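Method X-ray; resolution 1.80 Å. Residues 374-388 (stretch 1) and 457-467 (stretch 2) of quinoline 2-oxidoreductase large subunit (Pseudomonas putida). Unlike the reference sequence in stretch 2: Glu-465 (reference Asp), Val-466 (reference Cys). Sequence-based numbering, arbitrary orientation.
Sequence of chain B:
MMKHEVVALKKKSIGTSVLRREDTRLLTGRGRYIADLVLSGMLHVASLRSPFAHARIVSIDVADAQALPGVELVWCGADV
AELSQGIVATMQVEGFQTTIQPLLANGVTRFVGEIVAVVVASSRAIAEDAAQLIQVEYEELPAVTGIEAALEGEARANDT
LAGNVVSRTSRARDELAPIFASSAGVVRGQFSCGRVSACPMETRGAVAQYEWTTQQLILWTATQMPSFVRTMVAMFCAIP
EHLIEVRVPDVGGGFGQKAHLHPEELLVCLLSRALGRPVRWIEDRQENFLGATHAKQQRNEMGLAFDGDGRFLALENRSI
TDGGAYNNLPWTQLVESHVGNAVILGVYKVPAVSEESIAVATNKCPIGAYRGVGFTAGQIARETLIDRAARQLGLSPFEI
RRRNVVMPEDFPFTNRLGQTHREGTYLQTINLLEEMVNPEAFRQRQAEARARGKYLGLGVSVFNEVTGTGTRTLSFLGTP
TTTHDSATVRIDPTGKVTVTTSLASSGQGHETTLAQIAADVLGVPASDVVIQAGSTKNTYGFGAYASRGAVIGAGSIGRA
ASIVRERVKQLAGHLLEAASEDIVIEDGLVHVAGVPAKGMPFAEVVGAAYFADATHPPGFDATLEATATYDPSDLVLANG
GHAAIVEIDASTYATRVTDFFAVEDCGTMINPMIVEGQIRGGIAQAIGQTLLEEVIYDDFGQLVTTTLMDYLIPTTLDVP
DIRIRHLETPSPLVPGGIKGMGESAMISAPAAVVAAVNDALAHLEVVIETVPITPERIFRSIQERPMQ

Stretch 1 374-388: GFTAGQIARETLIDR
Stretch 2 457-467: GLGVSVFNEVT

Most of stretch 1 is a helix that continues beyond Arg-388, with phi/psi near -63/-42 and regular i to i+4 bonds, such as Glu-383 N to Gln-379 O at 3.0 Å. Stretch 2 is an extended strand, most of its residues near -125/140, with Phe-463 and Asn-464 opening to psi values of 170° and 162°. The helix and strand axes approach to 8.2 Å, and their N-to-C directions differ by 123°, so the strand crosses the helix obliquely, more antiparallel than parallel. In register, Glu-383 CA lies 5.8 Å from Ser-461 CA, whereas Phe-375 CA is 8.7 Å from Glu-465 CA.

The helix presents Phe-375, Gln-379, Glu-383 and Asp-387, spaced four apart and all with CA-to-CB directed toward the strand. Only 356 Å² is buried, counting both sides, and the contact is chiefly polar: the long side chains of Gln-379 and Glu-383 hydrogen-bond to the backbone of the strand.

Glu-383 (chi1 m, chi2 m) accepts a hydrogen bond from Val-462 N at OE2, 3.0 Å and 165°. Gln-379 (chi1 t, chi2 p) serves the same segment as donor: its NE2 gives hydrogen bonds to Val-462 O at 2.9 Å and to Ser-461 OG at 3.0 Å. An acid and an amide thus satisfy both the NH and the carbonyl of Val-462. Ser-461 (chi1 t) suits its place because its short side chain offers an acceptor where the helix and strand are close.

The CA-to-CB bond of Arg-382 points sideways, but the chain, t and t and then turned p at chi3, brings its end nearer the strand, where it binds both neighbours. Its NH1 donates to Gln-379 OE1 at 2.7 Å and forms a salt bridge with Glu-383 OE1 at 3.0 Å; NE also donates to Glu-383 OE1, at 3.1 Å. The buried carboxylate therefore has a compensating charge.

Water fills the gaps that side chains do not bridge directly. Water 1 donates to Gln-379 OE1 (2.8 Å) and accepts from Asn-464 N (3.3 Å). Near the other end, Asp-387 (chi1 m) is directed toward the strand, with OD1 3.5 Å from Val-460 N, and a water carries its hydrogen bonding to the strand. Water 2 makes the link, donating to Asp-387 OD1 at 2.6 Å and to Leu-458 O at 2.7 Å. Side-chain-free Gly-459 lies beside this site, its CA 4.1 Å from Asp-387 OD1.

The apolar contact is at Phe-375 (chi1 m, chi2 -43°), whose CZ meets CG2 of Val-466 (chi1 m) obliquely at 4.0 Å. The long aromatic side chain spans the wider separation here, and the branched valine supplies a methyl to pack against it.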

# COMPACT_ATOMS: atom_id res chain seq x y z
N GLY B 374 -25.97 -27.00 2.12
CA GLY B 374 -27.04 -27.92 2.45
C GLY B 374 -27.16 -29.17 1.61
O GLY B 374 -27.93 -30.08 1.95
N PHE B 375 -26.40 -29.25 0.52
CA PHE B 375 -26.47 -30.42 -0.36
C PHE B 375 -25.96 -31.69 0.33
O PHE B 375 -26.44 -32.79 0.07
CB PHE B 375 -25.64 -30.19 -1.63
CG PHE B 375 -25.93 -28.88 -2.33
CD1 PHE B 375 -27.24 -28.44 -2.50
CD2 PHE B 375 -24.90 -28.12 -2.85
CE1 PHE B 375 -27.51 -27.26 -3.18
CE2 PHE B 375 -25.15 -26.93 -3.54
CZ PHE B 375 -26.47 -26.50 -3.70
N THR B 376 -24.99 -31.53 1.23
CA THR B 376 -24.40 -32.67 1.92
C THR B 376 -25.32 -33.58 2.73
O THR B 376 -25.28 -34.80 2.57
CB THR B 376 -23.24 -32.21 2.84
OG1 THR B 376 -22.31 -31.43 2.08
CG2 THR B 376 -22.52 -33.42 3.42
N ALA B 377 -26.15 -33.01 3.59
CA ALA B 377 -27.03 -33.82 4.44
C ALA B 377 -27.92 -34.78 3.66
O ALA B 377 -27.97 -35.98 3.97
CB ALA B 377 -27.90 -32.92 5.32
N GLY B 378 -28.61 -34.26 2.65
CA GLY B 378 -29.50 -35.10 1.85
C GLY B 378 -28.74 -36.15 1.05
O GLY B 378 -29.24 -37.25 0.83
N GLN B 379 -27.53 -35.81 0.61
CA GLN B 379 -26.70 -36.74 -0.14
C GLN B 379 -26.40 -37.93 0.78
O GLN B 379 -26.52 -39.09 0.37
CB GLN B 379 -25.40 -36.06 -0.58
CG GLN B 379 -24.48 -36.91 -1.46
CD GLN B 379 -25.00 -37.11 -2.87
OE1 GLN B 379 -25.81 -36.33 -3.36
NE2 GLN B 379 -24.53 -38.16 -3.53
N ILE B 380 -26.01 -37.64 2.02
CA ILE B 380 -25.72 -38.70 2.99
C ILE B 380 -26.94 -39.60 3.18
O ILE B 380 -26.85 -40.82 3.08
CB ILE B 380 -25.34 -38.11 4.38
CG1 ILE B 380 -23.95 -37.47 4.32
CG2 ILE B 380 -25.37 -39.21 5.45
CD1 ILE B 380 -23.58 -36.71 5.58
N ALA B 381 -28.08 -38.98 3.46
CA ALA B 381 -29.32 -39.71 3.70
C ALA B 381 -29.78 -40.57 2.52
O ALA B 381 -30.05 -41.76 2.68
CB ALA B 381 -30.43 -38.73 4.09
N ARG B 382 -29.84 -39.97 1.33
CA ARG B 382 -30.30 -40.71 0.15
C ARG B 382 -29.35 -41.84 -0.26
O ARG B 382 -29.79 -42.96 -0.47
CB ARG B 382 -30.49 -39.76 -1.04
CG ARG B 382 -31.22 -40.39 -2.22
CD ARG B 382 -31.06 -39.57 -3.48
NE ARG B 382 -29.65 -39.35 -3.77
CZ ARG B 382 -29.03 -38.19 -3.65
NH1 ARG B 382 -27.74 -38.10 -3.92
NH2 ARG B 382 -29.71 -37.11 -3.27
N GLU B 383 -28.06 -41.54 -0.37
CA GLU B 383 -27.11 -42.56 -0.77
C GLU B 383 -27.06 -43.71 0.23
O GLU B 383 -26.90 -44.86 -0.15
CB GLU B 383 -25.72 -41.96 -0.96
CG GLU B 383 -25.64 -40.92 -2.09
CD GLU B 383 -26.03 -41.49 -3.45
OE1 GLU B 383 -27.06 -41.05 -4.02
OE2 GLU B 383 -25.31 -42.38 -3.95
N THR B 384 -27.22 -43.39 1.51
CA THR B 384 -27.21 -44.42 2.54
C THR B 384 -28.45 -45.31 2.41
O THR B 384 -28.38 -46.53 2.57
CB THR B 384 -27.16 -43.80 3.96
OG1 THR B 384 -25.88 -43.17 4.15
CG2 THR B 384 -27.34 -44.87 5.03
N LEU B 385 -29.59 -44.70 2.12
CA LEU B 385 -30.83 -45.46 1.95
C LEU B 385 -30.79 -46.28 0.67
O LEU B 385 -31.32 -47.39 0.61
CB LEU B 385 -32.04 -44.51 1.94
CG LEU B 385 -32.36 -43.84 3.27
CD1 LEU B 385 -33.57 -42.93 3.11
CD2 LEU B 385 -32.64 -44.91 4.32
N ILE B 386 -30.16 -45.73 -0.37
CA ILE B 386 -30.05 -46.43 -1.64
C ILE B 386 -29.23 -47.71 -1.45
O ILE B 386 -29.58 -48.77 -1.98
CB ILE B 386 -29.39 -45.53 -2.71
CG1 ILE B 386 -30.38 -44.43 -3.11
CG2 ILE B 386 -28.95 -46.36 -3.90
CD1 ILE B 386 -29.85 -43.44 -4.14
N ASP B 387 -28.14 -47.62 -0.68
CA ASP B 387 -27.30 -48.78 -0.41
C ASP B 387 -28.08 -49.80 0.41
O ASP B 387 -27.93 -51.01 0.22
CB ASP B 387 -26.04 -48.38 0.38
CG ASP B 387 -24.89 -47.95 -0.52
OD1 ASP B 387 -23.76 -47.80 0.00
OD2 ASP B 387 -25.09 -47.77 -1.74
N ARG B 388 -28.90 -49.31 1.33
CA ARG B 388 -29.69 -50.19 2.18
C ARG B 388 -30.74 -50.92 1.35
O ARG B 388 -31.02 -52.10 1.58
CB ARG B 388 -30.40 -49.38 3.27
CG ARG B 388 -31.08 -50.23 4.33
CD ARG B 388 -31.76 -49.36 5.37
NE ARG B 388 -30.81 -48.46 6.03
CZ ARG B 388 -31.17 -47.44 6.80
NH1 ARG B 388 -30.25 -46.67 7.36
NH2 ARG B 388 -32.46 -47.18 7.01
N GLY B 457 -16.27 -52.14 5.47
CA GLY B 457 -17.46 -51.72 4.75
C GLY B 457 -17.16 -50.84 3.55
O GLY B 457 -16.23 -50.03 3.58
N LEU B 458 -17.94 -51.01 2.49
CA LEU B 458 -17.79 -50.24 1.27
C LEU B 458 -18.98 -49.29 1.17
O LEU B 458 -20.12 -49.71 1.36
CB LEU B 458 -17.79 -51.16 0.05
CG LEU B 458 -17.86 -50.45 -1.31
CD1 LEU B 458 -16.59 -49.65 -1.55
CD2 LEU B 458 -18.05 -51.48 -2.42
N GLY B 459 -18.70 -48.02 0.89
CA GLY B 459 -19.77 -47.05 0.76
C GLY B 459 -19.71 -46.38 -0.59
O GLY B 459 -18.62 -46.04 -1.07
N VAL B 460 -20.86 -46.20 -1.22
CA VAL B 460 -20.92 -45.59 -2.54
C VAL B 460 -21.77 -44.33 -2.55
O VAL B 460 -22.81 -44.26 -1.89
CB VAL B 460 -21.49 -46.57 -3.59
CG1 VAL B 460 -21.62 -45.89 -4.95
CG2 VAL B 460 -20.58 -47.78 -3.70
N SER B 461 -21.31 -43.33 -3.29
CA SER B 461 -22.03 -42.07 -3.43
C SER B 461 -21.85 -41.52 -4.83
O SER B 461 -20.73 -41.27 -5.27
CB SER B 461 -21.52 -41.05 -2.41
OG SER B 461 -22.14 -39.79 -2.62
N VAL B 462 -22.97 -41.34 -5.54
CA VAL B 462 -22.95 -40.79 -6.89
C VAL B 462 -23.68 -39.46 -6.82
O VAL B 462 -24.74 -39.36 -6.21
CB VAL B 462 -23.66 -41.74 -7.87
CG1 VAL B 462 -23.68 -41.12 -9.27
CG2 VAL B 462 -22.94 -43.09 -7.90
N PHE B 463 -23.11 -38.43 -7.45
CA PHE B 463 -23.72 -37.11 -7.39
C PHE B 463 -23.65 -36.30 -8.67
O PHE B 463 -22.97 -36.65 -9.64
CB PHE B 463 -23.02 -36.27 -6.31
CG PHE B 463 -21.65 -35.77 -6.73
CD1 PHE B 463 -20.55 -36.62 -6.71
CD2 PHE B 463 -21.50 -34.49 -7.24
CE1 PHE B 463 -19.31 -36.20 -7.20
CE2 PHE B 463 -20.27 -34.06 -7.74
CZ PHE B 463 -19.17 -34.92 -7.72
N ASN B 464 -24.38 -35.19 -8.65
CA ASN B 464 -24.36 -34.20 -9.72
C ASN B 464 -24.31 -32.94 -8.86
O ASN B 464 -24.59 -33.01 -7.66
CB ASN B 464 -25.59 -34.30 -10.64
CG ASN B 464 -26.84 -33.68 -10.05
OD1 ASN B 464 -26.96 -33.48 -8.85
ND2 ASN B 464 -27.81 -33.40 -10.92
N GLU B 465 -23.92 -31.81 -9.43
CA GLU B 465 -23.77 -30.59 -8.64
C GLU B 465 -23.95 -29.34 -9.48
O GLU B 465 -23.47 -29.27 -10.62
CB GLU B 465 -22.36 -30.60 -8.02
CG GLU B 465 -21.84 -29.28 -7.49
CD GLU B 465 -20.34 -29.31 -7.18
OE1 GLU B 465 -19.83 -28.34 -6.58
OE2 GLU B 465 -19.66 -30.30 -7.55
N VAL B 466 -24.64 -28.34 -8.94
CA VAL B 466 -24.82 -27.09 -9.67
C VAL B 466 -23.55 -26.27 -9.49
O VAL B 466 -23.11 -26.04 -8.36
CB VAL B 466 -26.05 -26.29 -9.16
CG1 VAL B 466 -27.33 -27.07 -9.43
CG2 VAL B 466 -25.91 -25.99 -7.67
N THR B 467 -22.95 -25.84 -10.60
CA THR B 467 -21.73 -25.04 -10.55
C THR B 467 -21.90 -23.76 -11.36
O THR B 467 -22.93 -23.56 -12.00
CB THR B 467 -20.51 -25.82 -11.10
OG1 THR B 467 -20.65 -26.01 -12.52
CG2 THR B 467 -20.41 -27.18 -10.44
O HOH W 1 -26.31 -35.50 -6.00
O HOH W 2 -22.09 -49.75 -0.50